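Ribosome maturation protein SDO1 homolog (Methanothermobacter thermautotrophicus, PDB 2WBM) probably binds the ribosome or its RNA and takes part in ribosome maturation, as a flexible archaeal member of the SBDS family. Local coordinates at residues Glu37-Ala48 / Val63-Arg74. Sequence-based numbering, arbitrary orientation.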
loop_
_atom_site.group_PDB
_atom_site.type_symbol
_atom_site.label_atom_id
_atom_site.label_comp_id
_atom_site.label_asym_id
_atom_site.label_seq_id
_atom_site.Cartn_x
_atom_site.Cartn_y
_atom_site.Cartn_z
ATOM N N GLU A 37 14.933 29.501 9.973
ATOM C CA GLU A 37 13.894 29.935 9.039
ATOM C C GLU A 37 13.200 28.743 8.382
ATOM O O GLU A 37 13.857 27.925 7.737
ATOM C CB GLU A 37 14.482 30.865 7.960
ATOM C CG GLU A 37 15.049 32.177 8.502
ATOM C CD GLU A 37 13.962 33.180 8.950
ATOM O OE1 GLU A 37 12.764 32.835 8.900
ATOM O OE2 GLU A 37 14.320 34.312 9.357
ATOM N N ARG A 38 11.873 28.659 8.525
ATOM C CA ARG A 38 11.080 27.613 7.879
ATOM C C ARG A 38 10.632 27.938 6.455
ATOM O O ARG A 38 10.283 29.074 6.129
ATOM C CB ARG A 38 9.829 27.291 8.686
ATOM C CG ARG A 38 10.127 26.676 10.019
ATOM C CD ARG A 38 8.876 26.514 10.807
ATOM N NE ARG A 38 9.188 26.007 12.133
ATOM C CZ ARG A 38 8.289 25.778 13.084
ATOM N NH1 ARG A 38 7.001 26.012 12.857
ATOM N NH2 ARG A 38 8.684 25.327 14.261
ATOM N N PHE A 39 10.682 26.910 5.629
ATOM C CA PHE A 39 10.175 26.898 4.268
ATOM C C PHE A 39 9.264 25.687 4.195
ATOM O O PHE A 39 9.649 24.568 4.600
ATOM C CB PHE A 39 11.319 26.756 3.259
ATOM C CG PHE A 39 12.282 27.916 3.247
ATOM C CD1 PHE A 39 12.119 28.966 2.339
ATOM C CD2 PHE A 39 13.367 27.949 4.132
ATOM C CE1 PHE A 39 13.016 30.030 2.303
ATOM C CE2 PHE A 39 14.266 29.012 4.134
ATOM C CZ PHE A 39 14.108 30.066 3.203
ATOM N N GLU A 40 8.044 25.903 3.717
ATOM C CA GLU A 40 7.003 24.886 3.773
ATOM C C GLU A 40 6.266 24.825 2.456
ATOM O O GLU A 40 6.060 25.858 1.800
ATOM C CB GLU A 40 5.992 25.195 4.869
ATOM C CG GLU A 40 6.634 25.145 6.283
ATOM C CD GLU A 40 5.694 25.449 7.416
ATOM O OE1 GLU A 40 4.493 25.750 7.186
ATOM O OE2 GLU A 40 6.176 25.388 8.572
ATOM N N VAL A 41 5.844 23.616 2.100
ATOM C CA VAL A 41 4.971 23.418 0.939
ATOM C C VAL A 41 3.788 22.541 1.312
ATOM O O VAL A 41 3.869 21.759 2.258
ATOM C CB VAL A 41 5.745 22.797 -0.273
ATOM C CG1 VAL A 41 6.675 23.849 -0.892
ATOM C CG2 VAL A 41 6.531 21.506 0.136
ATOM N N LEU A 42 2.682 22.704 0.588
ATOM C CA LEU A 42 1.467 21.934 0.825
ATOM C C LEU A 42 1.455 20.811 -0.189
ATOM O O LEU A 42 1.538 21.068 -1.400
ATOM C CB LEU A 42 0.230 22.813 0.642
ATOM C CG LEU A 42 0.032 23.812 1.787
ATOM C CD1 LEU A 42 -1.014 24.877 1.417
ATOM C CD2 LEU A 42 -0.404 23.031 3.025
ATOM N N VAL A 43 1.378 19.579 0.303
ATOM C CA VAL A 43 1.574 18.401 -0.545
ATOM C C VAL A 43 0.569 17.273 -0.301
ATOM O O VAL A 43 0.017 17.117 0.791
ATOM C CB VAL A 43 3.037 17.810 -0.418
ATOM C CG1 VAL A 43 4.097 18.818 -0.882
ATOM C CG2 VAL A 43 3.328 17.324 1.015
ATOM N N ASP A 44 0.333 16.486 -1.347
ATOM C CA ASP A 44 -0.423 15.252 -1.249
ATOM C C ASP A 44 0.417 14.280 -0.405
ATOM O O ASP A 44 1.564 14.013 -0.755
ATOM C CB ASP A 44 -0.628 14.679 -2.658
ATOM C CG ASP A 44 -1.466 13.424 -2.672
ATOM O OD1 ASP A 44 -1.074 12.425 -2.033
ATOM O OD2 ASP A 44 -2.507 13.412 -3.372
ATOM N N PRO A 45 -0.146 13.759 0.704
ATOM C CA PRO A 45 0.699 12.970 1.609
ATOM C C PRO A 45 1.120 11.629 0.994
ATOM O O PRO A 45 2.252 11.172 1.227
ATOM C CB PRO A 45 -0.203 12.749 2.832
ATOM C CG PRO A 45 -1.601 12.847 2.302
ATOM C CD PRO A 45 -1.510 13.934 1.242
ATOM N N ASP A 46 0.233 11.023 0.208
ATOM C CA ASP A 46 0.531 9.732 -0.421
ATOM C C ASP A 46 1.624 9.927 -1.473
ATOM O O ASP A 46 2.607 9.191 -1.509
ATOM C CB ASP A 46 -0.715 9.145 -1.074
ATOM C CG ASP A 46 -1.756 8.709 -0.062
ATOM O OD1 ASP A 46 -1.385 8.171 1.006
ATOM O OD2 ASP A 46 -2.956 8.894 -0.345
ATOM N N LEU A 47 1.464 10.949 -2.304
ATOM C CA LEU A 47 2.433 11.198 -3.364
ATOM C C LEU A 47 3.760 11.711 -2.808
ATOM O O LEU A 47 4.818 11.346 -3.332
ATOM C CB LEU A 47 1.863 12.130 -4.431
ATOM C CG LEU A 47 0.703 11.543 -5.249
ATOM C CD1 LEU A 47 0.182 12.601 -6.227
ATOM C CD2 LEU A 47 1.086 10.249 -5.984
ATOM N N ALA A 48 3.701 12.510 -1.738
ATOM C CA ALA A 48 4.909 12.970 -1.044
ATOM C C ALA A 48 5.691 11.771 -0.495
ATOM O O ALA A 48 6.920 11.716 -0.620
ATOM C CB ALA A 48 4.564 13.972 0.086
ATOM N N VAL A 63 2.894 16.218 -6.785
ATOM C CA VAL A 63 2.969 16.221 -5.321
ATOM C C VAL A 63 2.363 17.513 -4.730
ATOM O O VAL A 63 1.649 17.468 -3.726
ATOM C CB VAL A 63 4.426 16.036 -4.831
ATOM C CG1 VAL A 63 4.498 16.114 -3.310
ATOM C CG2 VAL A 63 4.991 14.704 -5.299
ATOM N N LEU A 64 2.643 18.652 -5.369
ATOM C CA LEU A 64 2.259 19.970 -4.823
ATOM C C LEU A 64 0.779 20.277 -4.955
ATOM O O LEU A 64 0.223 20.157 -6.026
ATOM C CB LEU A 64 3.054 21.087 -5.508
ATOM C CG LEU A 64 4.510 21.166 -5.053
ATOM C CD1 LEU A 64 5.331 21.903 -6.094
ATOM C CD2 LEU A 64 4.633 21.854 -3.674
ATOM N N ALA A 65 0.160 20.716 -3.859
ATOM C CA ALA A 65 -1.222 21.212 -3.896
ATOM C C ALA A 65 -1.320 22.570 -4.641
ATOM O O ALA A 65 -2.291 22.831 -5.364
ATOM C CB ALA A 65 -1.748 21.362 -2.477
ATOM N N VAL A 66 -0.316 23.412 -4.405
ATOM C CA VAL A 66 -0.119 24.690 -5.117
ATOM C C VAL A 66 1.384 24.860 -5.294
ATOM O O VAL A 66 2.170 24.407 -4.456
ATOM C CB VAL A 66 -0.695 25.931 -4.338
ATOM C CG1 VAL A 66 -2.219 25.905 -4.320
ATOM C CG2 VAL A 66 -0.129 26.001 -2.905
ATOM N N GLN A 67 1.797 25.507 -6.381
ATOM C CA GLN A 67 3.233 25.692 -6.622
ATOM C C GLN A 67 3.726 26.961 -5.941
ATOM O O GLN A 67 4.084 27.927 -6.609
ATOM C CB GLN A 67 3.533 25.723 -8.128
ATOM C CG GLN A 67 3.109 24.455 -8.848
ATOM C CD GLN A 67 3.499 24.459 -10.321
ATOM O OE1 GLN A 67 4.062 25.429 -10.825
ATOM N NE2 GLN A 67 3.164 23.384 -11.026
ATOM N N GLU A 68 3.710 26.958 -4.609
ATOM C CA GLU A 68 4.112 28.136 -3.828
ATOM C C GLU A 68 4.924 27.644 -2.653
ATOM O O GLU A 68 4.630 26.578 -2.091
ATOM C CB GLU A 68 2.904 28.904 -3.294
ATOM C CG GLU A 68 1.997 29.439 -4.357
ATOM C CD GLU A 68 0.821 30.190 -3.759
ATOM O OE1 GLU A 68 0.014 29.532 -3.075
ATOM O OE2 GLU A 68 0.705 31.409 -3.985
ATOM N N VAL A 69 5.948 28.405 -2.293
ATOM C CA VAL A 69 6.765 28.072 -1.128
ATOM C C VAL A 69 6.385 29.053 -0.023
ATOM O O VAL A 69 6.423 30.285 -0.202
ATOM C CB VAL A 69 8.277 28.119 -1.435
ATOM C CG1 VAL A 69 9.080 27.788 -0.162
ATOM C CG2 VAL A 69 8.638 27.126 -2.575
ATOM N N PHE A 70 5.987 28.499 1.119
ATOM C CA PHE A 70 5.544 29.310 2.240
ATOM C C PHE A 70 6.630 29.455 3.302
ATOM O O PHE A 70 7.490 28.593 3.457
ATOM C CB PHE A 70 4.314 28.656 2.903
ATOM C CG PHE A 70 3.100 28.590 1.998
ATOM C CD1 PHE A 70 2.168 29.611 2.018
ATOM C CD2 PHE A 70 2.923 27.502 1.116
ATOM C CE1 PHE A 70 1.024 29.568 1.173
ATOM C CE2 PHE A 70 1.803 27.457 0.245
ATOM C CZ PHE A 70 0.851 28.485 0.295
ATOM N N ARG A 71 6.547 30.540 4.059
ATOM C CA ARG A 71 7.253 30.623 5.333
ATOM C C ARG A 71 6.439 29.845 6.358
ATOM O O ARG A 71 6.996 29.141 7.200
ATOM C CB ARG A 71 7.381 32.072 5.770
ATOM C CG ARG A 71 8.221 32.890 4.774
ATOM C CD ARG A 71 8.282 34.325 5.208
ATOM N NE ARG A 71 9.379 34.558 6.159
ATOM C CZ ARG A 71 9.472 35.614 6.960
ATOM N NH1 ARG A 71 8.511 36.526 6.990
ATOM N NH2 ARG A 71 10.520 35.740 7.760
ATOM N N ASP A 72 5.114 30.005 6.304
ATOM C CA ASP A 72 4.219 29.232 7.158
ATOM C C ASP A 72 2.977 28.895 6.349
ATOM O O ASP A 72 2.165 29.765 6.048
ATOM C CB ASP A 72 3.855 29.981 8.447
ATOM C CG ASP A 72 3.024 29.122 9.400
ATOM O OD1 ASP A 72 1.977 28.599 8.973
ATOM O OD2 ASP A 72 3.422 28.959 10.573
ATOM N N ALA A 73 2.844 27.621 6.000
ATOM C CA ALA A 73 1.802 27.201 5.062
ATOM C C ALA A 73 0.394 27.234 5.641
ATOM O O ALA A 73 -0.576 27.380 4.901
ATOM C CB ALA A 73 2.132 25.830 4.480
ATOM N N ARG A 74 0.261 27.113 6.953
ATOM C CA ARG A 74 -1.072 27.218 7.512
ATOM C C ARG A 74 -1.488 28.681 7.677
ATOM O O ARG A 74 -2.665 28.994 7.559
ATOM C CB ARG A 74 -1.221 26.419 8.811
ATOM C CG ARG A 74 -1.180 24.896 8.608
ATOM C CD ARG A 74 -2.174 24.396 7.550
ATOM N NE ARG A 74 -2.052 22.956 7.315
ATOM C CZ ARG A 74 -2.638 22.291 6.320
ATOM N NH1 ARG A 74 -3.399 22.924 5.442
ATOM N NH2 ARG A 74 -2.459 20.982 6.203
HETATM O O HOH W 1 5.983 27.580 10.371
HETATM O O HOH W 2 2.790 25.535 9.202
HETATM O O HOH W 3 2.818 24.532 -1.554
#
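E40 and F70 form an antiparallel hydrogen-bonded pair on the outer edge of the three-stranded antiparallel sheet in the SBDS N-terminal domain. Strand 37-43 pairs with strand 28-34 on one edge and meets the irregular segment 63-74 along the other. E40 N donates to F70 O at 2.8 Å, and F70 N donates to E40 O. Further along, A65 N donates to L42 O. D44 N donates to V63 O at 2.9 Å. Between these two sets of bonds the segment swings away from the strand, and a water bridges the two. It accepts from L42 N and donates to V66 O and E68 O.

The E40 carboxylate also takes part. Its chain is extended beyond CG (chi2 180°), which carries OE1 to the backbone of A73. A73 N donates to E40 OE1 at 2.8 Å in an almost straight bond, on the anti side and 32° out of the carboxylate plane. OE2 forms a salt bridge with R31. One water donates to E40 OE2 and D72 OD2 and accepts from R38 NH1; R38 NE forms a salt bridge with E33. Another donates to E40 OE1 and only weakly to D72 OD1, which also accepts from K75 N. An alanine here would remove the carboxylate, and would probably leave A73 N without its acceptor and R31 without its charged mate.

Apolar contacts fall on both faces of the strand. On one, L42 CG packs on A73 CB, and L42 CD1 reaches F70 CE2 at 4.0 Å. On the other, V41 CB meets L64 CD2 at 3.7 Å. The L64 side chain also touches helix 93-103, and those of F39 and V69 touch helix 81-88. V43 lies alongside V63, with V43 CG1 3.7 Å from V63 CG1.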